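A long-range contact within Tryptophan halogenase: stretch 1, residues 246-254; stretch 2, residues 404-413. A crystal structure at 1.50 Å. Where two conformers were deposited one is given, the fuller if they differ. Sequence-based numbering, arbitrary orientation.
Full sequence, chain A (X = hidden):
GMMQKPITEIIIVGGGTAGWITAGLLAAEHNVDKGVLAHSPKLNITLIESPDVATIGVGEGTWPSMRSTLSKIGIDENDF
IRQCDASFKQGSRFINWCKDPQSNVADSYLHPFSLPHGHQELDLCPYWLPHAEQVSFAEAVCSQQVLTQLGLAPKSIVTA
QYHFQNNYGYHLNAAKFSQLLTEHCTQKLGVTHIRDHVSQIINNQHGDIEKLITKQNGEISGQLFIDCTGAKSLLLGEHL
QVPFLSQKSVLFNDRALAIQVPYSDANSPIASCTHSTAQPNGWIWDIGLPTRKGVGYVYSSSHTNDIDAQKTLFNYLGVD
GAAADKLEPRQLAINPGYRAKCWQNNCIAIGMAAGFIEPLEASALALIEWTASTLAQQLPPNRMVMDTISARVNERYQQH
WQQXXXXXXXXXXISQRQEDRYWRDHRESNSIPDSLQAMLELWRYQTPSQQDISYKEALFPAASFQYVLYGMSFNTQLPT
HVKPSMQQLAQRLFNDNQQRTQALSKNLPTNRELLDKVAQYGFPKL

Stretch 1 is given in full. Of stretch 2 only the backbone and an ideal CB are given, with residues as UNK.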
# COMPACT_ATOMS: atom_id res chain seq x y z
N SER A 246 -0.89 19.80 -0.56
CA SER A 246 -1.81 19.24 -1.52
C SER A 246 -1.10 18.76 -2.77
O SER A 246 -0.26 19.49 -3.32
CB SER A 246 -2.82 20.30 -1.96
OG SER A 246 -3.69 19.77 -2.95
N GLN A 247 -1.51 17.58 -3.24
CA GLN A 247 -0.98 17.03 -4.45
C GLN A 247 -2.04 16.89 -5.54
O GLN A 247 -1.87 16.21 -6.56
CB GLN A 247 -0.32 15.69 -4.18
CG GLN A 247 0.83 15.79 -3.13
CD GLN A 247 1.95 16.67 -3.54
OE1 GLN A 247 2.40 16.61 -4.68
NE2 GLN A 247 2.43 17.53 -2.62
N LYS A 248 -3.15 17.60 -5.35
CA LYS A 248 -4.24 17.49 -6.32
C LYS A 248 -3.84 18.07 -7.68
O LYS A 248 -4.39 17.63 -8.69
CB LYS A 248 -5.53 18.17 -5.82
CG LYS A 248 -6.77 17.63 -6.47
CD LYS A 248 -7.96 18.47 -6.27
CE LYS A 248 -8.42 18.57 -4.85
NZ LYS A 248 -9.80 19.25 -4.74
N SER A 249 -2.92 19.02 -7.71
CA SER A 249 -2.51 19.62 -8.99
C SER A 249 -1.67 18.65 -9.85
O SER A 249 -1.43 18.87 -11.04
CB SER A 249 -1.78 20.95 -8.80
OG SER A 249 -0.51 20.74 -8.28
N VAL A 250 -1.23 17.56 -9.21
CA VAL A 250 -0.54 16.47 -9.87
C VAL A 250 -1.50 15.33 -10.25
O VAL A 250 -1.50 14.86 -11.37
CB VAL A 250 0.60 15.91 -8.98
CG1 VAL A 250 1.32 14.71 -9.62
CG2 VAL A 250 1.60 16.98 -8.67
N LEU A 251 -2.28 14.84 -9.28
CA LEU A 251 -3.09 13.64 -9.49
C LEU A 251 -4.53 13.90 -9.90
O LEU A 251 -5.15 13.01 -10.44
CB LEU A 251 -3.10 12.79 -8.23
CG LEU A 251 -1.73 12.27 -7.79
CD1 LEU A 251 -1.86 11.50 -6.49
CD2 LEU A 251 -1.08 11.43 -8.85
N PHE A 252 -5.05 15.09 -9.61
CA PHE A 252 -6.41 15.55 -9.97
C PHE A 252 -7.52 14.91 -9.15
O PHE A 252 -8.47 15.60 -8.78
CB PHE A 252 -6.75 15.36 -11.44
CG PHE A 252 -5.78 15.93 -12.43
CD1 PHE A 252 -4.88 16.94 -12.10
CD2 PHE A 252 -5.80 15.47 -13.74
CE1 PHE A 252 -4.00 17.42 -13.07
CE2 PHE A 252 -4.96 15.96 -14.67
CZ PHE A 252 -4.07 16.93 -14.36
N ASN A 253 -7.42 13.61 -8.91
CA ASN A 253 -8.52 12.86 -8.29
C ASN A 253 -8.76 13.32 -6.89
O ASN A 253 -7.86 13.31 -6.06
CB ASN A 253 -8.23 11.37 -8.34
CG ASN A 253 -7.98 10.93 -9.72
OD1 ASN A 253 -8.80 11.21 -10.64
ND2 ASN A 253 -6.92 10.20 -9.91
N ASP A 254 -10.02 13.59 -6.58
CA ASP A 254 -10.42 14.07 -5.26
C ASP A 254 -11.78 13.49 -4.85
O ASP A 254 -12.41 14.00 -3.93
CB ASP A 254 -10.44 15.61 -5.21
CG ASP A 254 -11.40 16.25 -6.21
OD1 ASP A 254 -12.11 15.52 -6.95
OD2 ASP A 254 -11.44 17.51 -6.23
N UNK A 404 6.15 8.34 -4.05
CA UNK A 404 4.77 7.87 -4.24
C UNK A 404 4.10 8.77 -5.28
O UNK A 404 3.48 8.30 -6.22
CB UNK A 404 3.99 7.88 -2.92
N UNK A 405 4.22 10.08 -5.13
CA UNK A 405 3.53 10.98 -6.04
C UNK A 405 4.05 10.77 -7.48
O UNK A 405 3.29 10.67 -8.46
CB UNK A 405 3.72 12.43 -5.60
N UNK A 406 5.37 10.66 -7.60
CA UNK A 406 5.96 10.52 -8.91
C UNK A 406 5.58 9.17 -9.54
O UNK A 406 5.30 9.08 -10.73
CB UNK A 406 7.48 10.66 -8.82
N UNK A 407 5.62 8.12 -8.73
CA UNK A 407 5.31 6.78 -9.24
C UNK A 407 3.85 6.71 -9.69
O UNK A 407 3.54 6.18 -10.76
CB UNK A 407 5.59 5.72 -8.17
N UNK A 408 2.94 7.21 -8.86
CA UNK A 408 1.52 7.24 -9.26
C UNK A 408 1.33 8.06 -10.50
O UNK A 408 0.69 7.64 -11.45
CB UNK A 408 0.64 7.80 -8.14
N UNK A 409 1.91 9.26 -10.53
CA UNK A 409 1.75 10.14 -11.70
C UNK A 409 2.26 9.48 -12.98
O UNK A 409 1.68 9.67 -14.06
CB UNK A 409 2.49 11.46 -11.47
N UNK A 410 3.36 8.73 -12.88
CA UNK A 410 3.91 7.99 -14.04
C UNK A 410 2.83 7.18 -14.75
O UNK A 410 2.86 7.05 -15.96
CB UNK A 410 5.04 7.06 -13.59
N UNK A 411 1.93 6.56 -13.99
CA UNK A 411 0.89 5.69 -14.54
C UNK A 411 0.03 6.48 -15.52
O UNK A 411 -0.47 5.91 -16.51
CB UNK A 411 0.03 5.10 -13.42
N UNK A 412 -0.20 7.75 -15.23
CA UNK A 412 -1.03 8.61 -16.09
C UNK A 412 -0.25 9.22 -17.23
O UNK A 412 -0.75 9.35 -18.35
CB UNK A 412 -1.67 9.73 -15.26
N UNK A 413 0.95 9.68 -16.94
CA UNK A 413 1.66 10.56 -17.90
C UNK A 413 2.02 9.87 -19.19
O UNK A 413 2.12 10.51 -20.24
CB UNK A 413 2.94 11.11 -17.27

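Stretch 2 is helical throughout, so only some of its CB atoms meet stretch 1, whose short helix, 248-251, presents V250 and L251 to it, with Q247 before and F252 and N253 after. Position 404 has nothing of stretch 1 within 5.5 Å of its CB, so the contact sets no demand; it is I404.

Position 405 is different. Its CA-to-CB bond points toward stretch 1, and the ideal CB lies 4.5 Å from Q247 OE1 and 5.2 Å from V250 CG1. The gap is lined by the aliphatic part of Q247, V250 and L251, which suits a medium-sized apolar side chain: leucine, isoleucine or methionine, with valine reaching less far. The residue is I405. Its CG2 packs 3.6 Å from V250 CG1, while its CD1 lies 3.8 Å from Q247 CG and 4.1 Å from L251 CD1.

Positions 406 and 407 make no contact; the first points away, and both are free as far as stretch 1 is concerned. They are D406 and F407.

At 408 the bond again points toward stretch 1, and the ideal CB already sits 4.1 Å from L251 CD2. Contact is made at the first side-chain atom, so alanine or many apolar residues would serve. L408 does so through CB, 4.1 Å from L251 CD2.

Position 409 points sideways, with its ideal CB 3.9 Å from V250 CG1 and 4.4 Å from L251 CD2. Beyond this apolar flank lies the carbonyl of V250, an acceptor at the end of the short helix. A long chain with a greasy stem and a donor tip fits: lysine or arginine, perhaps glutamine, though methionine could satisfy the flank alone. K409 uses both features. Its CD passes 3.8 Å from V250 CG1, and its NZ donates a hydrogen bond to V250 O at 2.8 Å, ending 4.2 Å from F252 CZ.

Positions 410 and 411 are out of reach, and hold L410 and H411; the latter's ND1 donates back to F407 O at 2.7 Å, a bond within the helix.

Position 412 points toward stretch 1, yet nothing lies within 5.5 Å of its CB. N253 ND2, a donor, lies 7.5 Å from the ideal CB, so a long side chain ending in an acceptor is wanted; tyrosine suits, whereas glutamine and glutamate are too short and arginine offers only donors. Y412 extends its ring, and its OH accepts a weak hydrogen bond from N253 ND2 at 3.0 Å.

Position 413 is unconstrained here: V413.

Stretch 2 (404-413) IIDFLKLHYV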
# COMPACT_ATOMS: atom_id res chain seq x y z
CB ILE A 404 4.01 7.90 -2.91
CG1 ILE A 404 4.46 6.77 -2.00
CG2 ILE A 404 2.52 7.85 -3.17
CD1 ILE A 404 4.12 6.97 -0.58
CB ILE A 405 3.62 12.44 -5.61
CG1 ILE A 405 2.95 12.65 -4.25
CG2 ILE A 405 2.96 13.35 -6.68
CD1 ILE A 405 1.52 12.21 -4.20
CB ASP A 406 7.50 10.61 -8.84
CG ASP A 406 8.00 12.01 -8.62
OD1 ASP A 406 7.20 12.98 -8.56
OD2 ASP A 406 9.26 12.14 -8.51
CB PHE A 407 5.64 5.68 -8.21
CG PHE A 407 5.41 4.28 -8.73
CD1 PHE A 407 5.93 3.89 -9.95
CD2 PHE A 407 4.65 3.38 -8.01
CE1 PHE A 407 5.73 2.58 -10.43
CE2 PHE A 407 4.46 2.08 -8.47
CZ PHE A 407 4.99 1.69 -9.68
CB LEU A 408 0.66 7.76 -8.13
CG LEU A 408 0.21 6.70 -7.12
CD1 LEU A 408 1.35 5.87 -6.52
CD2 LEU A 408 -0.65 7.33 -6.03
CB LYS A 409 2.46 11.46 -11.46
CG LYS A 409 2.35 12.47 -12.62
CD LYS A 409 0.85 12.84 -12.92
CE LYS A 409 0.79 13.94 -13.96
NZ LYS A 409 -0.55 14.67 -14.01
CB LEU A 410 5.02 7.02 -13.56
CG LEU A 410 5.73 6.21 -14.66
CD1 LEU A 410 6.46 7.07 -15.63
CD2 LEU A 410 6.72 5.19 -14.04
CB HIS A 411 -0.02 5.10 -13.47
CG HIS A 411 0.64 4.11 -12.55
ND1 HIS A 411 1.70 4.44 -11.72
CD2 HIS A 411 0.37 2.80 -12.31
CE1 HIS A 411 2.02 3.38 -10.99
NE2 HIS A 411 1.23 2.38 -11.32
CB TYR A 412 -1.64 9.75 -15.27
CG TYR A 412 -2.58 9.32 -14.19
CD1 TYR A 412 -3.91 9.07 -14.47
CD2 TYR A 412 -2.18 9.13 -12.86
CE1 TYR A 412 -4.77 8.67 -13.50
CE2 TYR A 412 -3.07 8.75 -11.88
CZ TYR A 412 -4.37 8.51 -12.20
OH TYR A 412 -5.26 8.12 -11.22
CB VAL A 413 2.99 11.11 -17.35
CG1 VAL A 413 3.76 11.92 -18.47
CG2 VAL A 413 2.76 11.98 -16.21
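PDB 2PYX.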